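Local coordinates for protein heavy metal cation tricomponent efflux pump ZneA(CzcA-like) (Cupriavidus metallidurans, PDB 4K0J) that probably exports zinc ions across the bacterial inner membrane in exchange for protons, as the RND pump of a tricomponent heavy metal efflux system, at residues Val81-Thr87 with Thr797-Met803; Trp556-Pro562 with Gly643-Gly647; Asp666-Tyr672 with Ile841-Gly847; Ala683-Thr687 with Asp698-Asp702; Gln703-Gln709 with Leu792-Thr798. Residue numbers count along the deposited sequence, not the author numbering.

Contacts 2, 3 and 4 describe two ferredoxin-like units, each an antiparallel sheet backed by two helices. Contact 2 pairs the first and last strands of one unit. Contact 3 does the same in the next, about 20 Å away between centres. Contact 4, about 10 Å from contact 3 between centres, lays helix 676-690 of that second unit on its edge strand 699-701. Contacts 1 and 5 share strand 788-802 and a different sheet, with centres about 16 Å apart. Contact 1 brackets 2, 4 and 5 along the chain and crosses 3. The units correspond to RND porter subdomains. Glu802 and Tyr672 join contacts 1 and 3. At contact 5 the sheet enters a neighbouring subunit.

Contact 1 (Val81-Thr87 with Thr797-Met803)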
# COMPACT_ATOMS: atom_id res chain seq x y z
N VAL C 81 3.04 10.01 -19.42
CA VAL C 81 3.12 9.79 -20.86
C VAL C 81 2.58 8.41 -21.21
O VAL C 81 2.93 7.43 -20.56
CB VAL C 81 4.57 9.90 -21.38
CG1 VAL C 81 4.62 9.70 -22.88
CG2 VAL C 81 5.15 11.25 -21.02
N MET C 82 1.73 8.34 -22.23
CA MET C 82 1.18 7.06 -22.64
C MET C 82 1.44 6.73 -24.10
O MET C 82 0.90 7.38 -25.00
CB MET C 82 -0.31 6.99 -22.35
CG MET C 82 -0.83 5.57 -22.32
SD MET C 82 -2.58 5.45 -22.70
CE MET C 82 -2.78 3.68 -22.64
N ARG C 83 2.26 5.71 -24.33
CA ARG C 83 2.60 5.27 -25.68
C ARG C 83 2.10 3.85 -25.91
O ARG C 83 1.74 3.15 -24.97
CB ARG C 83 4.12 5.32 -25.87
CG ARG C 83 4.62 6.64 -26.42
CD ARG C 83 5.57 7.33 -25.47
NE ARG C 83 6.81 6.58 -25.30
CZ ARG C 83 7.86 7.04 -24.63
NH1 ARG C 83 7.83 8.25 -24.09
NH2 ARG C 83 8.95 6.29 -24.51
N SER C 84 2.07 3.43 -27.17
CA SER C 84 1.62 2.07 -27.49
C SER C 84 2.04 1.64 -28.90
O SER C 84 2.13 2.47 -29.81
CB SER C 84 0.10 1.95 -27.34
OG SER C 84 -0.57 2.89 -28.15
N LYS C 85 2.28 0.35 -29.07
CA LYS C 85 2.72 -0.18 -30.35
C LYS C 85 2.05 -1.50 -30.69
O LYS C 85 2.03 -2.44 -29.89
CB LYS C 85 4.24 -0.35 -30.37
CG LYS C 85 4.81 -0.45 -31.76
CD LYS C 85 6.32 -0.59 -31.72
CE LYS C 85 6.97 0.58 -30.98
NZ LYS C 85 8.46 0.45 -30.94
N SER C 86 1.51 -1.57 -31.91
CA SER C 86 0.71 -2.70 -32.34
C SER C 86 1.27 -3.34 -33.60
O SER C 86 1.67 -2.63 -34.54
CB SER C 86 -0.72 -2.25 -32.58
OG SER C 86 -1.08 -1.24 -31.65
N THR C 87 1.29 -4.67 -33.63
CA THR C 87 1.99 -5.40 -34.68
C THR C 87 1.76 -6.91 -34.66
O THR C 87 1.10 -7.44 -33.76
CB THR C 87 3.52 -5.15 -34.61
OG1 THR C 87 4.18 -5.98 -35.58
CG2 THR C 87 4.04 -5.49 -33.22
N THR C 797 3.35 -2.64 -40.87
CA THR C 797 4.16 -3.54 -40.05
C THR C 797 4.00 -3.21 -38.57
O THR C 797 3.97 -4.11 -37.72
CB THR C 797 5.65 -3.43 -40.41
OG1 THR C 797 5.83 -3.66 -41.81
CG2 THR C 797 6.45 -4.46 -39.65
N THR C 798 3.90 -1.92 -38.27
CA THR C 798 3.87 -1.42 -36.90
C THR C 798 3.06 -0.13 -36.80
O THR C 798 3.28 0.80 -37.57
CB THR C 798 5.30 -1.17 -36.39
OG1 THR C 798 5.85 -2.39 -35.89
CG2 THR C 798 5.30 -0.14 -35.28
N ILE C 799 2.13 -0.09 -35.85
CA ILE C 799 1.32 1.10 -35.62
C ILE C 799 1.60 1.67 -34.23
O ILE C 799 1.33 1.01 -33.23
CB ILE C 799 -0.18 0.79 -35.72
CG1 ILE C 799 -0.51 0.15 -37.07
CG2 ILE C 799 -0.99 2.06 -35.51
CD1 ILE C 799 -1.80 -0.64 -37.06
N THR C 800 2.14 2.88 -34.18
CA THR C 800 2.49 3.48 -32.90
C THR C 800 1.58 4.65 -32.53
O THR C 800 1.58 5.68 -33.19
CB THR C 800 3.97 3.97 -32.87
OG1 THR C 800 4.14 5.09 -33.74
CG2 THR C 800 4.91 2.86 -33.30
N ARG C 801 0.80 4.47 -31.47
CA ARG C 801 -0.11 5.52 -31.00
C ARG C 801 0.35 6.10 -29.66
O ARG C 801 0.51 5.37 -28.68
CB ARG C 801 -1.54 5.00 -30.91
CG ARG C 801 -2.53 5.75 -31.78
CD ARG C 801 -3.93 5.14 -31.73
NE ARG C 801 -4.62 5.38 -30.47
CZ ARG C 801 -5.58 6.29 -30.30
NH1 ARG C 801 -5.96 7.06 -31.31
NH2 ARG C 801 -6.15 6.44 -29.11
N GLU C 802 0.56 7.41 -29.63
CA GLU C 802 1.02 8.10 -28.42
C GLU C 802 0.11 9.26 -28.08
O GLU C 802 -0.10 10.16 -28.90
CB GLU C 802 2.45 8.61 -28.60
CG GLU C 802 2.82 9.74 -27.64
CD GLU C 802 4.22 10.26 -27.87
OE1 GLU C 802 4.40 11.50 -27.88
OE2 GLU C 802 5.14 9.43 -28.05
N MET C 803 -0.42 9.26 -26.86
CA MET C 803 -1.38 10.26 -26.41
C MET C 803 -2.58 10.30 -27.35
O MET C 803 -3.09 11.38 -27.67
CB MET C 803 -0.74 11.64 -26.31
CG MET C 803 0.10 11.83 -25.07
SD MET C 803 -0.84 11.44 -23.59
CE MET C 803 0.36 11.81 -22.33
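Residues 81-87 and 798-802, on strands 79-87 and 788-802, run antiparallel, with segment axes at 163° and 4.6 Å at closest. The backbone bonds are clearest around Ser86 and Ile799. Ser86 N donates to Ile799 O and Ile799 N to Ser86 O, both at 2.9 Å. Arg801 N reaches Ser84 O at 2.9 Å. Met803 N donates a hydrogen bond to Met82 O at 3.0 Å. Two hydroxyls add to the main chain. Ser84 OG donates to Arg801 O at 2.8 Å, and Thr87 OG1 to Thr797 O at the same distance.

Other polar ends find partners outside the two segments. Arg83 NE lies 4.3 Å from Glu802 OE2, too far and too far out of plane for a salt bridge. Arg83 NH1 is instead satisfied by Leu660 O, and Glu802 OE1 by Tyr672 OH. Thr800 OG1 bonds Gln703, and Ser86 OG bonds Thr66. Thr797 OG1 bonds Pro705 O and Thr798 OG1 bonds Glu704 OE1. Lys85 CG packs on Thr800 CG2 at 3.7 Å.

Ser84, Ser86 and Arg801 share the face turned to helix 62-73, where Glu70 takes a salt bridge from Arg801 NE. Strand 90-97 flanks strand 79-87, so strand 788-802 extends that antiparallel sheet.

Contact 2 (Trp556-Pro562 with Gly643-Gly647); sequences WLQVTLP and GTQVG
Gly647, Gln645 and Thr560 have the most surface buried in this antiparallel pairing of strands 554-560 and 645-649. The axes of 556-560 and 645-647 approach to 4.3 Å at 151°. Gln558 faces Gly647 and Thr560 faces Gln645 as hydrogen-bonded pairs, with Val559 and Val646 as the non-hydrogen-bonded pair between them, CA atoms 4.3 Å apart.

Gly647 sits in extended conformation (phi/psi -90/139). Its N donates to Gln558 O and its O accepts from Gln558 N, both at 2.9 Å. An ideal CB would come 3.2 Å from Gln558 O, a tight fit. Gly647 O also meets Leu557 CA at 3.2 Å in a CA-H...O contact.

Gln645 (-84/128, chi1 m, chi2 t) gives N to Thr560 O at 2.8 Å and takes Thr560 N at a very short 2.4 Å on its O. Thr560 (-102/138, chi1 m) sets its CB 3.8 Å from Gln645 CB. Both side chains also touch Ile700.

On the other face Val559 and Val646, both t, touch CG2 to CG2 at 3.9 Å. Leu557 CD2 meets Val646 CG1 at 3.7 Å. Gly643, at positive phi (85/-7), opens the second segment, and its O lies 3.2 Å from Pro562 CD.

Helix 567-581 packs on the Val559 face, and strand 608-615 flanks strand 554-560 on its other edge. This is the first-with-last strand pairing of a ferredoxin-like beta-alpha-beta-beta-alpha-beta unit.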
# COMPACT_ATOMS: atom_id res chain seq x y z
N TRP C 556 26.05 0.28 -27.37
CA TRP C 556 24.85 -0.39 -27.88
C TRP C 556 24.43 0.12 -29.26
O TRP C 556 24.57 1.30 -29.57
CB TRP C 556 23.69 -0.22 -26.90
CG TRP C 556 22.53 -1.10 -27.19
CD1 TRP C 556 21.44 -0.80 -27.95
CD2 TRP C 556 22.34 -2.44 -26.71
NE1 TRP C 556 20.57 -1.87 -27.98
CE2 TRP C 556 21.10 -2.89 -27.22
CE3 TRP C 556 23.08 -3.30 -25.90
CZ2 TRP C 556 20.60 -4.16 -26.95
CZ3 TRP C 556 22.58 -4.56 -25.63
CH2 TRP C 556 21.35 -4.98 -26.16
N LEU C 557 23.91 -0.78 -30.08
CA LEU C 557 23.54 -0.45 -31.45
C LEU C 557 22.07 -0.75 -31.76
O LEU C 557 21.56 -1.82 -31.41
CB LEU C 557 24.43 -1.20 -32.44
CG LEU C 557 25.79 -0.64 -32.87
CD1 LEU C 557 26.73 -0.44 -31.70
CD2 LEU C 557 26.43 -1.57 -33.88
N GLN C 558 21.40 0.18 -32.41
CA GLN C 558 20.07 -0.08 -32.96
C GLN C 558 20.19 -0.21 -34.47
O GLN C 558 20.01 0.75 -35.21
CB GLN C 558 19.11 1.05 -32.61
CG GLN C 558 18.76 1.11 -31.13
CD GLN C 558 17.81 0.01 -30.71
OE1 GLN C 558 17.10 -0.56 -31.54
NE2 GLN C 558 17.79 -0.30 -29.42
N VAL C 559 20.52 -1.42 -34.92
CA VAL C 559 20.83 -1.66 -36.32
C VAL C 559 19.58 -1.96 -37.14
O VAL C 559 18.86 -2.92 -36.86
CB VAL C 559 21.85 -2.81 -36.46
CG1 VAL C 559 22.03 -3.18 -37.92
CG2 VAL C 559 23.18 -2.40 -35.85
N THR C 560 19.34 -1.13 -38.15
CA THR C 560 18.15 -1.24 -38.99
C THR C 560 18.45 -1.89 -40.34
O THR C 560 19.45 -1.58 -40.98
CB THR C 560 17.48 0.12 -39.22
OG1 THR C 560 17.31 0.79 -37.96
CG2 THR C 560 16.12 -0.05 -39.87
N LEU C 561 17.57 -2.78 -40.77
CA LEU C 561 17.79 -3.58 -41.96
C LEU C 561 16.64 -3.40 -42.96
O LEU C 561 15.58 -2.87 -42.60
CB LEU C 561 17.94 -5.05 -41.57
CG LEU C 561 19.36 -5.62 -41.52
CD1 LEU C 561 20.34 -4.64 -40.93
CD2 LEU C 561 19.37 -6.92 -40.74
N PRO C 562 16.85 -3.81 -44.23
CA PRO C 562 15.81 -3.68 -45.26
C PRO C 562 14.50 -4.36 -44.87
O PRO C 562 14.51 -5.36 -44.16
CB PRO C 562 16.45 -4.36 -46.48
CG PRO C 562 17.71 -5.00 -45.99
CD PRO C 562 18.14 -4.22 -44.81
N GLY C 643 22.74 -2.17 -46.75
CA GLY C 643 21.44 -2.34 -46.13
C GLY C 643 21.45 -2.12 -44.63
O GLY C 643 20.40 -2.09 -43.99
N THR C 644 22.64 -1.97 -44.07
CA THR C 644 22.82 -1.93 -42.62
C THR C 644 22.82 -0.51 -42.06
O THR C 644 23.87 0.12 -41.97
CB THR C 644 24.15 -2.58 -42.23
OG1 THR C 644 24.26 -3.86 -42.88
CG2 THR C 644 24.23 -2.77 -40.73
N GLN C 645 21.65 -0.01 -41.69
CA GLN C 645 21.56 1.27 -40.98
C GLN C 645 21.80 1.11 -39.47
O GLN C 645 21.15 0.28 -38.82
CB GLN C 645 20.20 1.92 -41.24
CG GLN C 645 19.91 2.13 -42.70
CD GLN C 645 19.01 3.34 -42.92
OE1 GLN C 645 19.45 4.48 -42.79
NE2 GLN C 645 17.75 3.09 -43.25
N VAL C 646 22.71 1.90 -38.91
CA VAL C 646 23.17 1.68 -37.54
C VAL C 646 22.99 2.86 -36.59
O VAL C 646 23.60 3.91 -36.78
CB VAL C 646 24.65 1.30 -37.53
CG1 VAL C 646 25.14 1.13 -36.11
CG2 VAL C 646 24.87 0.03 -38.34
N GLY C 647 22.17 2.66 -35.56
CA GLY C 647 21.98 3.67 -34.53
C GLY C 647 22.98 3.47 -33.41
O GLY C 647 23.24 2.34 -33.00

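Contact 3 (Asp666-Tyr672 with Ile841-Gly847)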
# COMPACT_ATOMS: atom_id res chain seq x y z
N ASP C 666 18.79 9.61 -28.89
CA ASP C 666 18.90 10.81 -28.06
C ASP C 666 17.79 11.79 -28.39
O ASP C 666 17.18 12.38 -27.49
CB ASP C 666 20.25 11.49 -28.29
CG ASP C 666 21.39 10.49 -28.41
OD1 ASP C 666 21.25 9.35 -27.94
OD2 ASP C 666 22.44 10.87 -28.99
N LEU C 667 17.53 11.95 -29.68
CA LEU C 667 16.54 12.91 -30.16
C LEU C 667 15.52 12.20 -31.05
O LEU C 667 15.86 11.24 -31.73
CB LEU C 667 17.24 14.01 -30.97
CG LEU C 667 18.15 14.97 -30.21
CD1 LEU C 667 19.14 15.63 -31.15
CD2 LEU C 667 17.32 16.02 -29.48
N VAL C 668 14.28 12.67 -31.03
CA VAL C 668 13.29 12.20 -31.99
C VAL C 668 12.48 13.36 -32.51
O VAL C 668 12.41 14.42 -31.89
CB VAL C 668 12.31 11.16 -31.39
CG1 VAL C 668 13.04 9.90 -30.95
CG2 VAL C 668 11.50 11.76 -30.25
N VAL C 669 11.86 13.15 -33.67
CA VAL C 669 10.89 14.09 -34.21
C VAL C 669 9.61 13.33 -34.55
O VAL C 669 9.59 12.49 -35.46
CB VAL C 669 11.41 14.81 -35.46
CG1 VAL C 669 10.31 15.69 -36.05
CG2 VAL C 669 12.62 15.65 -35.12
N LYS C 670 8.55 13.61 -33.81
CA LYS C 670 7.30 12.88 -33.96
C LYS C 670 6.34 13.58 -34.91
O LYS C 670 5.91 14.72 -34.66
CB LYS C 670 6.66 12.68 -32.58
CG LYS C 670 7.56 11.94 -31.59
CD LYS C 670 6.93 11.87 -30.20
CE LYS C 670 7.10 13.17 -29.42
NZ LYS C 670 8.45 13.35 -28.83
N VAL C 671 6.00 12.91 -36.01
CA VAL C 671 5.06 13.41 -37.02
C VAL C 671 3.69 12.76 -36.84
O VAL C 671 3.48 11.60 -37.20
CB VAL C 671 5.56 13.13 -38.45
CG1 VAL C 671 4.51 13.48 -39.48
CG2 VAL C 671 6.85 13.89 -38.72
N TYR C 672 2.75 13.52 -36.29
CA TYR C 672 1.46 12.98 -35.89
C TYR C 672 0.46 13.03 -37.02
O TYR C 672 0.58 13.85 -37.92
CB TYR C 672 0.92 13.76 -34.69
CG TYR C 672 1.79 13.67 -33.45
CD1 TYR C 672 1.50 12.76 -32.45
CD2 TYR C 672 2.89 14.50 -33.29
CE1 TYR C 672 2.28 12.67 -31.32
CE2 TYR C 672 3.68 14.41 -32.16
CZ TYR C 672 3.37 13.49 -31.18
OH TYR C 672 4.14 13.40 -30.04
N ILE C 841 -1.98 17.34 -39.36
CA ILE C 841 -0.69 16.73 -39.07
C ILE C 841 0.24 17.67 -38.29
O ILE C 841 0.63 18.72 -38.79
CB ILE C 841 0.01 16.23 -40.35
CG1 ILE C 841 -0.65 14.95 -40.85
CG2 ILE C 841 1.50 15.99 -40.11
CD1 ILE C 841 0.16 14.20 -41.88
N GLN C 842 0.58 17.27 -37.07
CA GLN C 842 1.44 18.06 -36.21
C GLN C 842 2.83 17.43 -36.10
O GLN C 842 2.99 16.23 -36.31
CB GLN C 842 0.83 18.20 -34.82
CG GLN C 842 -0.60 18.73 -34.81
CD GLN C 842 -1.20 18.79 -33.42
OE1 GLN C 842 -1.61 17.77 -32.86
NE2 GLN C 842 -1.25 19.99 -32.85
N VAL C 843 3.82 18.24 -35.76
CA VAL C 843 5.19 17.75 -35.62
C VAL C 843 5.85 18.29 -34.35
O VAL C 843 5.87 19.50 -34.11
CB VAL C 843 6.05 18.13 -36.84
CG1 VAL C 843 7.52 17.91 -36.55
CG2 VAL C 843 5.63 17.32 -38.06
N ALA C 844 6.40 17.39 -33.54
CA ALA C 844 7.05 17.78 -32.29
C ALA C 844 8.46 17.24 -32.17
O ALA C 844 8.84 16.31 -32.89
CB ALA C 844 6.21 17.34 -31.10
N TRP C 845 9.25 17.82 -31.27
CA TRP C 845 10.59 17.32 -30.97
C TRP C 845 10.56 16.63 -29.61
O TRP C 845 9.76 16.98 -28.75
CB TRP C 845 11.60 18.47 -30.97
CG TRP C 845 12.00 18.90 -32.34
CD1 TRP C 845 11.30 19.70 -33.19
CD2 TRP C 845 13.20 18.53 -33.04
NE1 TRP C 845 11.98 19.86 -34.37
CE2 TRP C 845 13.15 19.15 -34.30
CE3 TRP C 845 14.30 17.74 -32.72
CZ2 TRP C 845 14.17 19.00 -35.24
CZ3 TRP C 845 15.31 17.59 -33.65
CH2 TRP C 845 15.24 18.22 -34.90
N GLY C 846 11.43 15.63 -29.43
CA GLY C 846 11.46 14.88 -28.19
C GLY C 846 12.83 14.31 -27.87
O GLY C 846 13.73 14.33 -28.71
N GLY C 847 12.99 13.82 -26.64
CA GLY C 847 14.25 13.24 -26.21
C GLY C 847 14.95 14.10 -25.18
O GLY C 847 14.33 14.58 -24.23
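Glycine hollows and valine bumps shape this antiparallel pair of strands, 667-672 and 843-847. Their axes approach to 4.6 Å at 153°. One hollow is at Gly846. The folded chain of Lys670 brings its NZ to 3.4 Å from Gly846 CA, where an ideal CB would clash with that nitrogen. Val668 CG2 would also crowd such a CB. On the Lys670 and Gly846 face, Ala844 CB meets the ring edge of Tyr672, 4.0 Å from CE2. Gly847 makes a second hollow. Its CA rests 3.3 Å from Asp666 O, and a CB there would collide with that oxygen.

The bumps fill the other face. Val669 CG2 sits squarely over the six-membered ring of Trp845, 3.4 Å from its centroid, in a CH-pi contact. Val669 CG1 also fits against Val843 CG1 at 3.6 Å. Val671 CG2 meets Val843 CG2 at 3.7 Å, and Val671 CG1 reaches Ile841 CG2 at 4.0 Å. Helices 676-690 and 820-830 pack against the Trp845 face.

Five backbone hydrogen bonds fix the register, from Val668 N to Gly846 O at 2.9 Å through to Tyr672 N to Gln842 O at 2.7 Å. The chemistry is thus divided. Main-chain bonds align the two strands, while an apolar face of Val669, Val671, Val843 and Trp845 turns to the helices, as expected for the first and last strands of a ferredoxin-like unit, the last at the sheet edge.

Contact 4 (Ala683-Thr687 with Asp698-Asp702); sequences ATAIT and DVIID
No hydrogen bond crosses this helix-on-strand contact, which buries 214 Å² in all. Segment 683-687 is regular alpha helix (phi/psi near -60/-45), within helix 676-690. Residues 699-701 are a short extended strand (Val699 -145/126, Ile700 -150/165, Ile701 -90/113). Their axes lie 8.6 Å apart at closest and run at 173°, close to antiparallel. Ala683 stands over Ile701, with CA atoms 7.1 Å apart, and Thr687, one turn later, over Val699 at 6.4 Å.

The contacts across are van der Waals. Ala683 CB touches Ile701 CD1 at 3.6 Å. Ile701 (chi1 m, chi2 t) also approaches Thr684 N with its CD1, at 4.0 Å. Thr687 CG2 meets Val699 CG1 at 3.7 Å, with Val699 in t. Thr687 OG1 comes 3.5 Å from Ile701 CG1. Val699 and Ile701 both point their CB toward the helix, and Ile700 points away.

The hydrogen bonds are inside the helix. Thr687 takes the m rotamer, so its OG1 donates back to Ala683 O at 3.1 Å, beside the usual Thr687 N to Ala683 O bond of 2.9 Å.

Strand 807-812 lies between strands 699-701 and 667-672. Helix 676-690 therefore crosses over it, giving the split beta-alpha-beta unit of a ferredoxin-like fold.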
# COMPACT_ATOMS: atom_id res chain seq x y z
N ALA C 683 7.35 12.55 -42.91
CA ALA C 683 8.47 11.96 -42.20
C ALA C 683 9.66 11.75 -43.13
O ALA C 683 10.80 11.91 -42.72
CB ALA C 683 8.07 10.65 -41.56
N THR C 684 9.38 11.39 -44.38
CA THR C 684 10.44 11.25 -45.38
C THR C 684 11.11 12.60 -45.56
O THR C 684 12.35 12.70 -45.61
CB THR C 684 9.88 10.76 -46.74
OG1 THR C 684 9.39 9.43 -46.61
CG2 THR C 684 10.96 10.79 -47.81
N ALA C 685 10.29 13.64 -45.64
CA ALA C 685 10.81 15.01 -45.72
C ALA C 685 11.73 15.34 -44.54
O ALA C 685 12.90 15.67 -44.74
CB ALA C 685 9.67 16.01 -45.80
N ILE C 686 11.21 15.24 -43.32
CA ILE C 686 11.96 15.58 -42.12
C ILE C 686 13.23 14.75 -42.00
O ILE C 686 14.25 15.22 -41.49
CB ILE C 686 11.10 15.43 -40.84
CG1 ILE C 686 9.94 16.42 -40.87
CG2 ILE C 686 11.93 15.66 -39.58
CD1 ILE C 686 9.29 16.66 -39.51
N THR C 687 13.18 13.51 -42.48
CA THR C 687 14.35 12.66 -42.44
C THR C 687 15.42 13.20 -43.37
O THR C 687 16.55 13.46 -42.94
CB THR C 687 14.00 11.23 -42.84
OG1 THR C 687 13.36 10.57 -41.74
CG2 THR C 687 15.26 10.46 -43.22
N ASP C 698 23.01 10.07 -36.88
CA ASP C 698 22.17 9.04 -37.47
C ASP C 698 20.75 9.59 -37.55
O ASP C 698 20.34 10.32 -36.65
CB ASP C 698 22.20 7.77 -36.63
CG ASP C 698 23.61 7.36 -36.23
OD1 ASP C 698 24.36 6.87 -37.11
OD2 ASP C 698 23.96 7.51 -35.05
N VAL C 699 20.03 9.26 -38.62
CA VAL C 699 18.62 9.66 -38.76
C VAL C 699 17.83 8.58 -39.49
O VAL C 699 18.21 8.17 -40.58
CB VAL C 699 18.45 10.97 -39.57
CG1 VAL C 699 16.99 11.16 -39.97
CG2 VAL C 699 18.93 12.17 -38.77
N ILE C 700 16.74 8.11 -38.88
CA ILE C 700 15.88 7.13 -39.54
C ILE C 700 14.42 7.25 -39.11
O ILE C 700 14.11 7.91 -38.13
CB ILE C 700 16.34 5.69 -39.29
CG1 ILE C 700 17.15 5.61 -37.99
CG2 ILE C 700 17.17 5.19 -40.46
CD1 ILE C 700 17.87 4.29 -37.81
N ILE C 701 13.53 6.63 -39.88
CA ILE C 701 12.13 6.53 -39.48
C ILE C 701 11.97 5.26 -38.67
O ILE C 701 12.12 4.16 -39.20
CB ILE C 701 11.18 6.49 -40.69
CG1 ILE C 701 11.18 7.83 -41.42
CG2 ILE C 701 9.77 6.11 -40.25
CD1 ILE C 701 10.16 7.91 -42.54
N ASP C 702 11.67 5.41 -37.38
CA ASP C 702 11.56 4.29 -36.47
C ASP C 702 10.58 3.23 -36.97
O ASP C 702 10.90 2.05 -37.00
CB ASP C 702 11.15 4.77 -35.08
CG ASP C 702 11.50 3.78 -33.99
OD1 ASP C 702 12.65 3.30 -33.97
OD2 ASP C 702 10.63 3.48 -33.14

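Contact 5 (Gln703-Gln709 with Leu792-Thr798)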
# COMPACT_ATOMS: atom_id res chain seq x y z
N GLN C 703 9.38 3.67 -37.37
CA GLN C 703 8.38 2.75 -37.92
C GLN C 703 8.81 2.21 -39.28
O GLN C 703 9.04 2.97 -40.23
CB GLN C 703 7.01 3.43 -38.03
CG GLN C 703 6.36 3.74 -36.70
CD GLN C 703 6.95 4.95 -36.02
OE1 GLN C 703 7.90 5.55 -36.52
NE2 GLN C 703 6.40 5.32 -34.87
N GLU C 704 8.93 0.90 -39.35
CA GLU C 704 9.33 0.22 -40.57
C GLU C 704 8.22 0.33 -41.61
O GLU C 704 7.04 0.40 -41.25
CB GLU C 704 9.69 -1.24 -40.27
CG GLU C 704 8.76 -1.94 -39.28
CD GLU C 704 9.02 -1.57 -37.83
OE1 GLU C 704 8.41 -2.19 -36.93
OE2 GLU C 704 9.82 -0.64 -37.58
N PRO C 705 8.59 0.36 -42.91
CA PRO C 705 7.62 0.50 -44.00
C PRO C 705 6.57 -0.60 -44.01
O PRO C 705 6.77 -1.64 -43.38
CB PRO C 705 8.50 0.37 -45.25
CG PRO C 705 9.85 0.80 -44.80
CD PRO C 705 9.97 0.31 -43.40
N PRO C 706 5.45 -0.37 -44.71
CA PRO C 706 4.50 -1.46 -44.91
C PRO C 706 5.14 -2.61 -45.68
O PRO C 706 6.06 -2.40 -46.48
CB PRO C 706 3.39 -0.80 -45.73
CG PRO C 706 3.48 0.64 -45.41
CD PRO C 706 4.93 0.91 -45.22
N LEU C 707 4.67 -3.82 -45.44
CA LEU C 707 5.25 -5.00 -46.05
C LEU C 707 4.21 -5.81 -46.81
O LEU C 707 3.01 -5.74 -46.50
CB LEU C 707 5.89 -5.88 -44.98
CG LEU C 707 7.07 -5.26 -44.25
CD1 LEU C 707 7.67 -6.27 -43.30
CD2 LEU C 707 8.07 -4.78 -45.27
N PRO C 708 4.66 -6.59 -47.80
CA PRO C 708 3.70 -7.47 -48.45
C PRO C 708 3.26 -8.54 -47.47
O PRO C 708 4.04 -8.95 -46.61
CB PRO C 708 4.52 -8.08 -49.58
CG PRO C 708 5.91 -8.07 -49.07
CD PRO C 708 6.03 -6.80 -48.30
N GLN C 709 2.02 -8.96 -47.59
CA GLN C 709 1.49 -10.08 -46.83
C GLN C 709 0.66 -10.87 -47.81
O GLN C 709 -0.15 -10.30 -48.53
CB GLN C 709 0.59 -9.58 -45.71
CG GLN C 709 1.22 -8.53 -44.82
CD GLN C 709 0.19 -7.75 -44.04
OE1 GLN C 709 -0.99 -7.74 -44.38
NE2 GLN C 709 0.63 -7.08 -42.98
N LEU C 792 -1.74 -11.03 -52.71
CA LEU C 792 -0.59 -10.40 -52.11
C LEU C 792 -0.92 -8.93 -51.90
O LEU C 792 -1.04 -8.18 -52.86
CB LEU C 792 0.62 -10.54 -53.01
CG LEU C 792 1.87 -11.17 -52.39
CD1 LEU C 792 2.17 -10.48 -51.07
CD2 LEU C 792 1.67 -12.66 -52.19
N ALA C 793 -1.08 -8.54 -50.64
CA ALA C 793 -1.48 -7.18 -50.33
C ALA C 793 -0.56 -6.56 -49.29
O ALA C 793 -0.15 -7.21 -48.34
CB ALA C 793 -2.90 -7.15 -49.84
N GLU C 794 -0.24 -5.29 -49.50
CA GLU C 794 0.65 -4.56 -48.60
C GLU C 794 -0.10 -4.11 -47.36
O GLU C 794 -1.18 -3.54 -47.45
CB GLU C 794 1.26 -3.36 -49.35
CG GLU C 794 1.99 -2.36 -48.48
CD GLU C 794 2.99 -1.54 -49.27
OE1 GLU C 794 3.12 -0.33 -48.99
OE2 GLU C 794 3.65 -2.11 -50.17
N GLY C 795 0.47 -4.39 -46.19
CA GLY C 795 -0.13 -3.98 -44.93
C GLY C 795 0.88 -3.30 -44.03
O GLY C 795 2.07 -3.38 -44.29
N GLU C 796 0.43 -2.64 -42.97
CA GLU C 796 1.36 -1.95 -42.09
C GLU C 796 2.08 -2.92 -41.15
O GLU C 796 1.50 -3.91 -40.71
CB GLU C 796 0.65 -0.85 -41.29
CG GLU C 796 1.60 0.11 -40.58
CD GLU C 796 2.43 0.94 -41.55
OE1 GLU C 796 3.67 0.95 -41.42
OE2 GLU C 796 1.83 1.58 -42.45
N THR C 797 3.35 -2.64 -40.87
CA THR C 797 4.16 -3.54 -40.05
C THR C 797 4.00 -3.21 -38.57
O THR C 797 3.97 -4.11 -37.72
CB THR C 797 5.65 -3.43 -40.41
OG1 THR C 797 5.83 -3.66 -41.81
CG2 THR C 797 6.45 -4.46 -39.65
N THR C 798 3.90 -1.92 -38.27
CA THR C 798 3.87 -1.42 -36.90
C THR C 798 3.06 -0.13 -36.80
O THR C 798 3.28 0.80 -37.57
CB THR C 798 5.30 -1.17 -36.39
OG1 THR C 798 5.85 -2.39 -35.89
CG2 THR C 798 5.30 -0.14 -35.28
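Residues 707-709 and 792-795 form two antiparallel strands, with axes 4.4 Å apart at 139°. Leu707 with Gly795 and Gln709 with Ala793 are hydrogen-bonded pairs. In the first, Leu707 N donates to Gly795 O and Gly795 N to Leu707 O, each at 2.9 Å. In the second, Gln709 N donates to Ala793 O and Ala793 N to Gln709 O, again at 2.9 Å. Pro708 fits between them opposite Glu794 as the non-hydrogen-bonded pair, where its lack of an N-H costs no bond across. Before Leu707 the chain is extended but no longer strand.

Side chains take over there. Thr797 OG1 donates to Pro705 O at 2.7 Å, and Thr798 OG1 donates to Glu704 OE1 at 2.8 Å. Glu704 CG also packs on Thr797 CG2 at 3.4 Å. Pro706 lies close to the acidic side chains, with CB 3.3 Å from Glu794 OE1. Glu796 OE2 forms a salt bridge with Arg680 of helix 676-690. Gln709 NE2 lies 3.7 Å from Gly795 CA. An ideal CB on Gly795 would clash with Gln709 OE1. Pro708 CB touches Leu792 CD1 at 3.7 Å.

Strand 79-87 flanks strand 788-802 on its other side. Beyond strand 707-714, Gln709 pairs in parallel with a strand of the second subunit, so the sheet continues across the subunit interface.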